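Local coordinates for transcriptional regulator, LacI family (Lactobacillus brevis, PDB 3JY6), which probably acts as a DNA-binding transcription factor, its regulatory part having the fold of a periplasmic binding protein, at residues V12-I17 with I68-S73; K27-I32 with A241-I246; D152-E157 with T173-Q178; K182-A187 with T212-A217. All coordinates share one frame; numbering follows the deposited sequence.

Contact 1 (V12-I17 with I68-S73); sequences VIVANI and ILQSFS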
loop_
_atom_site.group_PDB
_atom_site.type_symbol
_atom_site.label_atom_id
_atom_site.label_comp_id
_atom_site.label_asym_id
_atom_site.label_seq_id
_atom_site.Cartn_x
_atom_site.Cartn_y
_atom_site.Cartn_z
ATOM N N VAL A 12 10.041 -8.991 9.817
ATOM C CA VAL A 12 9.608 -9.269 8.462
ATOM C C VAL A 12 10.194 -8.158 7.595
ATOM O O VAL A 12 9.866 -6.993 7.780
ATOM C CB VAL A 12 8.077 -9.272 8.365
ATOM C CG1 VAL A 12 7.654 -9.698 6.969
ATOM C CG2 VAL A 12 7.480 -10.222 9.432
ATOM N N ILE A 13 11.088 -8.504 6.679
ATOM C CA ILE A 13 11.673 -7.474 5.819
ATOM C C ILE A 13 11.100 -7.595 4.413
ATOM O O ILE A 13 11.303 -8.607 3.748
ATOM C CB ILE A 13 13.224 -7.597 5.718
ATOM C CG1 ILE A 13 13.874 -7.407 7.087
ATOM C CG2 ILE A 13 13.776 -6.514 4.805
ATOM C CD1 ILE A 13 15.431 -7.482 7.041
ATOM N N VAL A 14 10.378 -6.571 3.963
ATOM C CA VAL A 14 9.821 -6.611 2.611
ATOM C C VAL A 14 10.643 -5.732 1.674
ATOM O O VAL A 14 11.338 -4.817 2.114
ATOM C CB VAL A 14 8.338 -6.164 2.580
ATOM C CG1 VAL A 14 7.537 -7.049 3.510
ATOM C CG2 VAL A 14 8.204 -4.698 2.984
ATOM N N ALA A 15 10.574 -6.037 0.383
ATOM C CA ALA A 15 11.302 -5.289 -0.630
ATOM C C ALA A 15 10.934 -3.809 -0.615
ATOM O O ALA A 15 11.800 -2.944 -0.656
ATOM C CB ALA A 15 11.030 -5.910 -2.022
ATOM N N ASN A 16 9.644 -3.514 -0.539
ATOM C CA ASN A 16 9.183 -2.123 -0.524
ATOM C C ASN A 16 7.746 -2.086 0.011
ATOM O O ASN A 16 6.856 -2.743 -0.530
ATOM C CB ASN A 16 9.224 -1.549 -1.941
ATOM C CG ASN A 16 9.027 -0.043 -1.971
ATOM O OD1 ASN A 16 8.373 0.533 -1.097
ATOM N ND2 ASN A 16 9.580 0.600 -2.992
ATOM N N ILE A 17 7.508 -1.334 1.077
ATOM C CA ILE A 17 6.158 -1.298 1.602
ATOM C C ILE A 17 5.133 -0.632 0.683
ATOM O O ILE A 17 3.938 -0.727 0.939
ATOM C CB ILE A 17 6.093 -0.636 2.999
ATOM C CG1 ILE A 17 6.707 0.761 2.961
ATOM C CG2 ILE A 17 6.782 -1.539 4.020
ATOM C CD1 ILE A 17 6.483 1.517 4.241
ATOM N N ILE A 68 11.550 -13.317 8.440
ATOM C CA ILE A 68 10.815 -13.731 7.255
ATOM C C ILE A 68 11.340 -12.761 6.207
ATOM O O ILE A 68 11.198 -11.535 6.332
ATOM C CB ILE A 68 9.299 -13.614 7.439
ATOM C CG1 ILE A 68 8.854 -14.538 8.581
ATOM C CG2 ILE A 68 8.605 -13.991 6.150
ATOM C CD1 ILE A 68 7.367 -14.615 8.800
ATOM N N LEU A 69 11.979 -13.316 5.188
ATOM C CA LEU A 69 12.614 -12.500 4.167
ATOM C C LEU A 69 11.906 -12.422 2.816
ATOM O O LEU A 69 11.791 -13.417 2.102
ATOM C CB LEU A 69 14.039 -13.021 3.974
ATOM C CG LEU A 69 15.082 -12.220 3.208
ATOM C CD1 LEU A 69 15.425 -10.947 3.978
ATOM C CD2 LEU A 69 16.336 -13.089 3.030
ATOM N N GLN A 70 11.432 -11.233 2.466
ATOM C CA GLN A 70 10.768 -11.036 1.185
ATOM C C GLN A 70 11.540 -9.913 0.509
ATOM O O GLN A 70 10.953 -8.962 -0.020
ATOM C CB GLN A 70 9.296 -10.638 1.396
ATOM C CG GLN A 70 8.415 -10.706 0.135
ATOM C CD GLN A 70 8.236 -9.366 -0.544
ATOM O OE1 GLN A 70 7.740 -8.411 0.059
ATOM N NE2 GLN A 70 8.628 -9.288 -1.814
ATOM N N SER A 71 12.865 -10.018 0.556
ATOM C CA SER A 71 13.732 -9.005 -0.026
ATOM C C SER A 71 14.903 -9.522 -0.864
ATOM O O SER A 71 14.894 -10.663 -1.323
ATOM C CB SER A 71 14.230 -8.078 1.079
ATOM O OG SER A 71 14.097 -8.709 2.337
ATOM N N PHE A 72 15.913 -8.672 -1.032
ATOM C CA PHE A 72 17.080 -8.953 -1.871
ATOM C C PHE A 72 18.284 -9.730 -1.325
ATOM O O PHE A 72 19.020 -10.325 -2.103
ATOM C CB PHE A 72 17.597 -7.627 -2.425
ATOM C CG PHE A 72 16.523 -6.596 -2.641
ATOM C CD1 PHE A 72 15.575 -6.756 -3.651
ATOM C CD2 PHE A 72 16.464 -5.453 -1.838
ATOM C CE1 PHE A 72 14.582 -5.786 -3.865
ATOM C CE2 PHE A 72 15.481 -4.483 -2.039
ATOM C CZ PHE A 72 14.538 -4.647 -3.053
ATOM N N SER A 73 18.502 -9.713 -0.016
ATOM C CA SER A 73 19.650 -10.396 0.588
ATOM C C SER A 73 19.823 -11.869 0.245
ATOM O O SER A 73 18.888 -12.666 0.405
ATOM C CB SER A 73 19.595 -10.268 2.111
ATOM O OG SER A 73 19.834 -8.944 2.528
#

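Contact 2 (K27-I32 with A241-I246); sequences KGISSI and ASSAEI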
loop_
_atom_site.group_PDB
_atom_site.type_symbol
_atom_site.label_atom_id
_atom_site.label_comp_id
_atom_site.label_asym_id
_atom_site.label_seq_id
_atom_site.Cartn_x
_atom_site.Cartn_y
_atom_site.Cartn_z
ATOM N N LYS A 27 0.198 -8.804 6.593
ATOM C CA LYS A 27 -1.071 -9.073 7.255
ATOM C C LYS A 27 -1.246 -10.579 7.438
ATOM O O LYS A 27 -1.757 -11.026 8.457
ATOM C CB LYS A 27 -2.233 -8.521 6.430
ATOM C CG LYS A 27 -2.479 -7.038 6.617
ATOM C CD LYS A 27 -3.687 -6.602 5.800
ATOM C CE LYS A 27 -3.868 -5.108 5.840
ATOM N NZ LYS A 27 -4.163 -4.639 7.215
ATOM N N GLY A 28 -0.826 -11.355 6.441
ATOM C CA GLY A 28 -0.928 -12.804 6.526
ATOM C C GLY A 28 -0.055 -13.345 7.651
ATOM O O GLY A 28 -0.478 -14.188 8.440
ATOM N N ILE A 29 1.169 -12.837 7.725
ATOM C CA ILE A 29 2.131 -13.244 8.741
ATOM C C ILE A 29 1.636 -12.926 10.150
ATOM O O ILE A 29 1.795 -13.727 11.063
ATOM C CB ILE A 29 3.490 -12.523 8.516
ATOM C CG1 ILE A 29 4.178 -13.101 7.278
ATOM C CG2 ILE A 29 4.385 -12.645 9.757
ATOM C CD1 ILE A 29 5.323 -12.262 6.803
ATOM N N SER A 30 1.040 -11.745 10.308
ATOM C CA SER A 30 0.542 -11.299 11.598
ATOM C C SER A 30 -0.635 -12.093 12.126
ATOM O O SER A 30 -0.705 -12.336 13.326
ATOM C CB SER A 30 0.183 -9.812 11.539
ATOM O OG SER A 30 1.355 -9.028 11.397
ATOM N N SER A 31 -1.555 -12.507 11.256
ATOM C CA SER A 31 -2.707 -13.279 11.718
ATOM C C SER A 31 -2.313 -14.686 12.182
ATOM O O SER A 31 -2.943 -15.238 13.085
ATOM C CB SER A 31 -3.779 -13.391 10.633
ATOM O OG SER A 31 -3.413 -14.345 9.660
ATOM N N ILE A 32 -1.290 -15.276 11.565
ATOM C CA ILE A 32 -0.853 -16.609 11.985
ATOM C C ILE A 32 0.009 -16.518 13.243
ATOM O O ILE A 32 -0.208 -17.259 14.206
ATOM C CB ILE A 32 -0.052 -17.340 10.869
ATOM C CG1 ILE A 32 -0.973 -17.649 9.691
ATOM C CG2 ILE A 32 0.538 -18.659 11.403
ATOM C CD1 ILE A 32 -2.192 -18.506 10.048
ATOM N N ALA A 241 0.805 -15.958 5.339
ATOM C CA ALA A 241 0.345 -16.845 6.412
ATOM C C ALA A 241 1.066 -18.205 6.353
ATOM O O ALA A 241 1.338 -18.826 7.384
ATOM C CB ALA A 241 -1.193 -17.046 6.330
ATOM N N SER A 242 1.368 -18.667 5.147
ATOM C CA SER A 242 2.047 -19.942 4.993
ATOM C C SER A 242 3.477 -19.818 5.490
ATOM O O SER A 242 4.014 -20.743 6.112
ATOM C CB SER A 242 2.039 -20.378 3.527
ATOM O OG SER A 242 0.709 -20.446 3.061
ATOM N N SER A 243 4.096 -18.677 5.220
ATOM C CA SER A 243 5.469 -18.473 5.662
ATOM C C SER A 243 5.514 -18.350 7.177
ATOM O O SER A 243 6.523 -18.719 7.804
ATOM C CB SER A 243 6.100 -17.241 5.003
ATOM O OG SER A 243 5.629 -16.030 5.553
ATOM N N ALA A 244 4.426 -17.838 7.765
ATOM C CA ALA A 244 4.350 -17.708 9.221
ATOM C C ALA A 244 4.123 -19.092 9.849
ATOM O O ALA A 244 4.590 -19.365 10.955
ATOM C CB ALA A 244 3.227 -16.764 9.626
ATOM N N GLU A 245 3.401 -19.961 9.151
ATOM C CA GLU A 245 3.160 -21.313 9.655
ATOM C C GLU A 245 4.488 -22.071 9.723
ATOM O O GLU A 245 4.751 -22.817 10.665
ATOM C CB GLU A 245 2.176 -22.066 8.749
ATOM C CG GLU A 245 0.723 -21.601 8.871
ATOM C CD GLU A 245 0.043 -22.106 10.135
ATOM O OE1 GLU A 245 0.736 -22.704 10.985
ATOM O OE2 GLU A 245 -1.188 -21.901 10.282
ATOM N N ILE A 246 5.331 -21.861 8.723
ATOM C CA ILE A 246 6.628 -22.518 8.686
ATOM C C ILE A 246 7.493 -21.976 9.830
ATOM O O ILE A 246 8.156 -22.733 10.535
ATOM C CB ILE A 246 7.328 -22.261 7.318
ATOM C CG1 ILE A 246 6.545 -22.955 6.191
ATOM C CG2 ILE A 246 8.749 -22.764 7.364
ATOM C CD1 ILE A 246 7.082 -22.671 4.799
#

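Contact 3 (D152-E157 with T173-Q178); sequences DVDVLE and TQLITQ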
loop_
_atom_site.group_PDB
_atom_site.type_symbol
_atom_site.label_atom_id
_atom_site.label_comp_id
_atom_site.label_asym_id
_atom_site.label_seq_id
_atom_site.Cartn_x
_atom_site.Cartn_y
_atom_site.Cartn_z
ATOM N N ASP A 152 4.416 -14.270 -31.149
ATOM C CA ASP A 152 4.808 -12.875 -31.229
ATOM C C ASP A 152 4.855 -12.302 -29.824
ATOM O O ASP A 152 3.811 -12.051 -29.222
ATOM C CB ASP A 152 3.789 -12.109 -32.072
ATOM C CG ASP A 152 4.241 -10.699 -32.403
ATOM O OD1 ASP A 152 5.308 -10.283 -31.911
ATOM O OD2 ASP A 152 3.523 -10.007 -33.159
ATOM N N VAL A 153 6.069 -12.106 -29.307
ATOM C CA VAL A 153 6.256 -11.558 -27.971
ATOM C C VAL A 153 7.296 -10.452 -28.002
ATOM O O VAL A 153 8.419 -10.662 -28.442
ATOM C CB VAL A 153 6.726 -12.638 -26.972
ATOM C CG1 VAL A 153 6.922 -12.028 -25.593
ATOM C CG2 VAL A 153 5.720 -13.760 -26.912
ATOM N N ASP A 154 6.908 -9.268 -27.550
ATOM C CA ASP A 154 7.814 -8.131 -27.498
ATOM C C ASP A 154 7.979 -7.778 -26.028
ATOM O O ASP A 154 7.065 -7.995 -25.233
ATOM C CB ASP A 154 7.225 -6.954 -28.265
ATOM C CG ASP A 154 7.145 -7.221 -29.755
ATOM O OD1 ASP A 154 8.198 -7.542 -30.360
ATOM O OD2 ASP A 154 6.034 -7.110 -30.325
ATOM N N VAL A 155 9.131 -7.241 -25.650
ATOM C CA VAL A 155 9.355 -6.910 -24.246
ATOM C C VAL A 155 9.765 -5.467 -24.009
ATOM O O VAL A 155 10.574 -4.917 -24.746
ATOM C CB VAL A 155 10.420 -7.848 -23.632
ATOM C CG1 VAL A 155 11.722 -7.701 -24.368
ATOM C CG2 VAL A 155 10.616 -7.541 -22.154
ATOM N N LEU A 156 9.187 -4.856 -22.980
ATOM C CA LEU A 156 9.500 -3.479 -22.623
ATOM C C LEU A 156 9.972 -3.393 -21.182
ATOM O O LEU A 156 9.172 -3.350 -20.235
ATOM C CB LEU A 156 8.290 -2.564 -22.826
ATOM C CG LEU A 156 8.409 -1.144 -22.256
ATOM C CD1 LEU A 156 9.752 -0.523 -22.615
ATOM C CD2 LEU A 156 7.270 -0.291 -22.776
ATOM N N GLU A 157 11.289 -3.368 -21.033
ATOM C CA GLU A 157 11.923 -3.277 -19.734
ATOM C C GLU A 157 11.925 -1.838 -19.246
ATOM O O GLU A 157 12.210 -0.908 -20.005
ATOM C CB GLU A 157 13.344 -3.815 -19.828
ATOM C CG GLU A 157 13.372 -5.304 -20.097
ATOM C CD GLU A 157 14.768 -5.849 -20.260
ATOM O OE1 GLU A 157 15.290 -5.852 -21.397
ATOM O OE2 GLU A 157 15.348 -6.272 -19.238
ATOM N N THR A 173 2.663 2.010 -26.187
ATOM C CA THR A 173 1.681 2.315 -27.211
ATOM C C THR A 173 2.233 1.974 -28.589
ATOM O O THR A 173 1.482 1.641 -29.503
ATOM C CB THR A 173 1.314 3.799 -27.155
ATOM O OG1 THR A 173 0.505 4.038 -25.995
ATOM C CG2 THR A 173 0.572 4.224 -28.409
ATOM N N GLN A 174 3.551 2.043 -28.731
ATOM C CA GLN A 174 4.194 1.742 -30.004
ATOM C C GLN A 174 4.189 0.233 -30.250
ATOM O O GLN A 174 3.828 -0.236 -31.336
ATOM C CB GLN A 174 5.629 2.280 -29.997
ATOM C CG GLN A 174 6.372 2.117 -31.303
ATOM C CD GLN A 174 7.796 2.614 -31.202
ATOM O OE1 GLN A 174 8.040 3.777 -30.870
ATOM N NE2 GLN A 174 8.751 1.730 -31.481
ATOM N N LEU A 175 4.572 -0.526 -29.225
ATOM C CA LEU A 175 4.628 -1.981 -29.319
ATOM C C LEU A 175 3.246 -2.623 -29.471
ATOM O O LEU A 175 3.076 -3.590 -30.213
ATOM C CB LEU A 175 5.323 -2.555 -28.084
ATOM C CG LEU A 175 6.832 -2.354 -27.902
ATOM C CD1 LEU A 175 7.236 -2.758 -26.497
ATOM C CD2 LEU A 175 7.582 -3.180 -28.927
ATOM N N ILE A 176 2.264 -2.090 -28.757
ATOM C CA ILE A 176 0.904 -2.615 -28.822
ATOM C C ILE A 176 0.287 -2.429 -30.209
ATOM O O ILE A 176 -0.412 -3.297 -30.727
ATOM C CB ILE A 176 -0.025 -1.895 -27.802
ATOM C CG1 ILE A 176 0.300 -2.350 -26.380
ATOM C CG2 ILE A 176 -1.494 -2.182 -28.125
ATOM C CD1 ILE A 176 -0.543 -1.659 -25.325
ATOM N N THR A 177 0.582 -1.287 -30.806
ATOM C CA THR A 177 0.016 -0.905 -32.083
ATOM C C THR A 177 0.781 -1.220 -33.376
ATOM O O THR A 177 0.329 -0.829 -34.456
ATOM C CB THR A 177 -0.267 0.602 -32.047
ATOM O OG1 THR A 177 -1.260 0.925 -33.015
ATOM C CG2 THR A 177 1.006 1.389 -32.340
ATOM N N GLN A 178 1.905 -1.927 -33.298
ATOM C CA GLN A 178 2.668 -2.194 -34.517
ATOM C C GLN A 178 1.986 -3.053 -35.577
ATOM O O GLN A 178 2.134 -2.790 -36.767
ATOM C CB GLN A 178 4.054 -2.773 -34.190
ATOM C CG GLN A 178 4.065 -4.094 -33.462
ATOM C CD GLN A 178 5.479 -4.597 -33.214
ATOM O OE1 GLN A 178 6.455 -3.891 -33.479
ATOM N NE2 GLN A 178 5.595 -5.816 -32.697
#

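Contact 4 (K182-A187 with T212-A217); sequences KTVAFA and TATGFA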
loop_
_atom_site.group_PDB
_atom_site.type_symbol
_atom_site.label_atom_id
_atom_site.label_comp_id
_atom_site.label_asym_id
_atom_site.label_seq_id
_atom_site.Cartn_x
_atom_site.Cartn_y
_atom_site.Cartn_z
ATOM N N LYS A 182 -4.180 -9.612 -32.579
ATOM C CA LYS A 182 -4.851 -9.232 -31.337
ATOM C C LYS A 182 -3.713 -9.233 -30.340
ATOM O O LYS A 182 -2.846 -10.108 -30.384
ATOM C CB LYS A 182 -5.924 -10.250 -30.918
ATOM C CG LYS A 182 -7.216 -10.157 -31.710
ATOM C CD LYS A 182 -8.270 -11.167 -31.232
ATOM C CE LYS A 182 -8.855 -10.798 -29.869
ATOM N NZ LYS A 182 -9.989 -11.695 -29.468
ATOM N N THR A 183 -3.722 -8.258 -29.442
ATOM C CA THR A 183 -2.631 -8.103 -28.492
ATOM C C THR A 183 -3.018 -8.073 -27.019
ATOM O O THR A 183 -4.064 -7.538 -26.658
ATOM C CB THR A 183 -1.872 -6.796 -28.802
ATOM O OG1 THR A 183 -1.469 -6.800 -30.174
ATOM C CG2 THR A 183 -0.641 -6.650 -27.905
ATOM N N VAL A 184 -2.149 -8.641 -26.181
ATOM C CA VAL A 184 -2.328 -8.632 -24.729
ATOM C C VAL A 184 -1.138 -7.883 -24.128
ATOM O O VAL A 184 0.016 -8.275 -24.346
ATOM C CB VAL A 184 -2.225 -10.020 -24.064
ATOM C CG1 VAL A 184 -3.195 -10.103 -22.901
ATOM C CG2 VAL A 184 -2.388 -11.117 -25.060
ATOM N N ALA A 185 -1.412 -6.823 -23.377
ATOM C CA ALA A 185 -0.347 -6.093 -22.705
ATOM C C ALA A 185 -0.254 -6.862 -21.376
ATOM O O ALA A 185 -1.219 -6.892 -20.608
ATOM C CB ALA A 185 -0.756 -4.643 -22.477
ATOM N N PHE A 186 0.889 -7.500 -21.127
ATOM C CA PHE A 186 1.094 -8.323 -19.928
ATOM C C PHE A 186 2.129 -7.708 -18.968
ATOM O O PHE A 186 3.328 -7.703 -19.243
ATOM C CB PHE A 186 1.537 -9.717 -20.398
ATOM C CG PHE A 186 1.331 -10.837 -19.397
ATOM C CD1 PHE A 186 1.061 -12.126 -19.862
ATOM C CD2 PHE A 186 1.485 -10.642 -18.032
ATOM C CE1 PHE A 186 0.950 -13.201 -18.986
ATOM C CE2 PHE A 186 1.378 -11.703 -17.144
ATOM C CZ PHE A 186 1.111 -12.988 -17.619
ATOM N N ALA A 187 1.647 -7.178 -17.849
ATOM C CA ALA A 187 2.514 -6.572 -16.843
ATOM C C ALA A 187 3.021 -7.658 -15.893
ATOM O O ALA A 187 2.237 -8.430 -15.339
ATOM C CB ALA A 187 1.743 -5.502 -16.063
ATOM N N THR A 212 -6.202 -6.400 -25.277
ATOM C CA THR A 212 -6.665 -6.601 -23.908
ATOM C C THR A 212 -5.448 -6.459 -22.980
ATOM O O THR A 212 -4.362 -6.113 -23.433
ATOM C CB THR A 212 -7.343 -7.996 -23.728
ATOM O OG1 THR A 212 -8.018 -8.030 -22.468
ATOM C CG2 THR A 212 -6.318 -9.114 -23.764
ATOM N N ALA A 213 -5.613 -6.704 -21.688
ATOM C CA ALA A 213 -4.472 -6.573 -20.787
ATOM C C ALA A 213 -4.637 -7.403 -19.539
ATOM O O ALA A 213 -5.747 -7.614 -19.067
ATOM C CB ALA A 213 -4.262 -5.116 -20.403
ATOM N N THR A 214 -3.512 -7.851 -18.994
ATOM C CA THR A 214 -3.507 -8.666 -17.802
ATOM C C THR A 214 -2.181 -8.431 -17.093
ATOM O O THR A 214 -1.388 -7.578 -17.497
ATOM C CB THR A 214 -3.601 -10.146 -18.181
ATOM O OG1 THR A 214 -3.702 -10.954 -16.997
ATOM C CG2 THR A 214 -2.362 -10.546 -18.982
ATOM N N GLY A 215 -1.938 -9.215 -16.054
ATOM C CA GLY A 215 -0.701 -9.096 -15.315
ATOM C C GLY A 215 -0.832 -9.659 -13.914
ATOM O O GLY A 215 -1.902 -10.143 -13.522
ATOM N N PHE A 216 0.269 -9.608 -13.169
ATOM C CA PHE A 216 0.289 -10.067 -11.786
ATOM C C PHE A 216 -0.093 -8.843 -10.967
ATOM O O PHE A 216 0.645 -7.855 -10.941
ATOM C CB PHE A 216 1.689 -10.553 -11.414
ATOM C CG PHE A 216 2.075 -11.842 -12.080
ATOM C CD1 PHE A 216 2.069 -13.036 -11.364
ATOM C CD2 PHE A 216 2.437 -11.866 -13.429
ATOM C CE1 PHE A 216 2.417 -14.241 -11.979
ATOM C CE2 PHE A 216 2.783 -13.059 -14.047
ATOM C CZ PHE A 216 2.775 -14.252 -13.322
ATOM N N ALA A 217 -1.256 -8.909 -10.323
ATOM C CA ALA A 217 -1.772 -7.810 -9.523
ATOM C C ALA A 217 -2.784 -8.344 -8.519
ATOM O O ALA A 217 -3.605 -9.186 -8.858
ATOM C CB ALA A 217 -2.441 -6.785 -10.431
#

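Contact 1 (V12-I17 with I68-S73)
Ile13 is set between Ile68 and Gln70 of the neighbouring strand, Ile13 N donating to Ile68 O (3.1 Å) and Ile13 O accepting from Gln70 N (2.9 Å), while the short segments 12-14 and 68-70 run 5.0 Å apart and within 2° of parallel. They are adjacent strands in the six-stranded parallel sheet of one lobe of the periplasmic binding protein fold. Val12, Val14, Ile68 and Gln70 occupy the face covered by helix 20-34; Ile13 and Leu69 occupy the other, against helix 49-60. On the first face Val12 CG1 packs 4.3 Å from Ile68 CB. Gln70 has CG anti to the backbone N (chi1 -167°) and then bends at chi2; its side chain slants across that of Val14, with OE1 3.4 Å from Val14 CB, and this buried oxygen is hydrogen-bonded to Ser22 OG. On the opposite face Leu69 CD1 turns back to 4.4 Å from Ile13 CB. Past the strand ends, Ser71 OG lies 3.1 Å from Ile13 O, although its proton also has Glu52 OE1 within reach. Ala15 CB approaches the Phe72 ring obliquely, 3.9 Å from CZ.

Contact 2 (K27-I32 with A241-I246)
Apolar packing between the helices centres on Ile32, whose side chain lies over Ala241 and Ala244. Its CG1 comes to 3.4 Å from Ala241 CB, tighter than usual carbon-carbon contact, and its CB lies 3.6 Å from Ala244 CB. Ile29 adds a looser contact one turn earlier, CG2 standing 4.3 Å from Ala244 CB. The side chain of Glu245, bent at chi2, crosses that of Ile32 at about a right angle: the carboxylate carbon lies against Ile32 CG2, and OE2 is 3.5 Å from Ile32 CD1.

The backbones also meet. With no side chain on Gly28, its CA comes within 4.2 Å of Ala241 CA, and the segment axes approach to 7.4 Å at a crossing angle of -42°. Ala241 CA lies 3.4 Å from Gly28 O in a bent, weak C-H...O contact; the same oxygen accepts Ser31 OG and, weakly, Ile32 N within its own helix. This close helix pair, 20-34 with 236-251, lies on one face of the parallel sheet of its lobe in the periplasmic binding protein fold, where both Ile29 and Ser243 rest on Ile68.

Among the polar groups, Ser243 holds OG between the backbone N and the carbonyl carbon (chi1 75°), hydrogen-bonded to Gly240 O, and presents that oxygen to Ile29 CG1 at 3.7 Å. Lys27 turns outward instead, its NZ forming a salt bridge with Asp44 of the second subunit and a hydrogen bond with Asn16 of that subunit.

Contact 3 (D152-E157 with T173-Q178)
Leu175 has CG anti to its carbonyl carbon (chi1 -71°), an orientation that carries its branch point toward strand 152-158, while Gln178 has CG between the backbone N and the carbonyl carbon (chi1 62°) and is extended from there toward Asp154. Both residues lie in segment 173-178, on and near the last part of helix 165-177, in a beta-alpha-beta crossover of the periplasmic binding protein fold: the helix runs almost antiparallel to strand 152-158, its segment axis 9.6 Å away, and the chain then enters strand 183-187 of the same parallel sheet.

The two methyls of Leu175 divide between two strand residues. CD2 meets Asp154 CB at 3.8 Å and CD1 meets Leu156 CB, also at 3.8 Å. Leu156 also touches Leu172 and the side chain of Arg171 on the same helix.

Beside these apolar contacts the interface becomes polar. Asp154 and Gln178 reach toward each other tip to tip, their carboxylate and amide planes 79° apart. Asp154 OD2 and Gln178 NE2 are only 2.7 Å apart, but the angle is too poor for a hydrogen bond. The carboxylate has a firmer partner in His125 of the adjacent strand 125-131, which also touches Gln178. The imidazole is probably held in rotation, and may be polarised by the carboxylate, because each ring nitrogen has a hydrogen bond: ND1 with Thr183 OG1, and NE2 with Asp154 OD2.

Contact 4 (K182-A187 with T212-A217)
Phe186 receives the methyl of Thr214 over one face of its ring, a CH-pi contact with CG2 3.9 Å from the centroid and 16° off the normal, while Phe216 CE2 comes to the edge, near the ring plane, 3.7 Å from Phe186 CE2. The Phe216 ring has Ala187 O in plane at its own edge and makes a cation-pi contact with Arg142. Strands 183-187 and 211-215 run parallel, their segments crossing at -24°. Thr212 N bonds to Thr183 O at 2.8 Å, the first of five backbone hydrogen bonds, which end with Phe216 N on Ala187 O. That carbonyl oxygen also lies 3.0 Å from Gly215 CA, leaving no room for a CB there, and the Gly215 backbone (phi 158°) by itself calls for glycine. Val184 CG1 and Thr212 CG2 lie side by side at a tight 3.4 Å. Thr212 OG1 is hydrogen-bonded to Asn208 OD1, and Thr214 OG1 to Thr230 O. In the four-stranded parallel sheet of this Rossmann-like lobe, strand 211-215 is outermost within the chain and strand 125-131 flanks 183-187 across from it; helix 107-119 covers Val184, Phe186, Thr212 and Thr214, while Phe197 and helix 190-196 lie against the alanines of the other face.

The four contacts fall into two pairs, one in each lobe of the periplasmic binding protein fold. Contacts 1 and 2 touch, centres about 14 Å apart, through Ile29 and Ser243 packed on the six-stranded sheet, and both reach the second subunit. Contacts 3 and 4, with centres about 11 Å apart, share the four-stranded sheet and meet through Ile176. The pairs lie on opposite sides of the chain's centre. Along the chain the segments of contacts 1 and 2 alternate; contact 1 closes before contact 3 opens, contact 3 before contact 4, and contact 2 brackets both because helix 236-251 returns to the first lobe. Such two-lobed regulators typically bind effectors between lobes, probably here too.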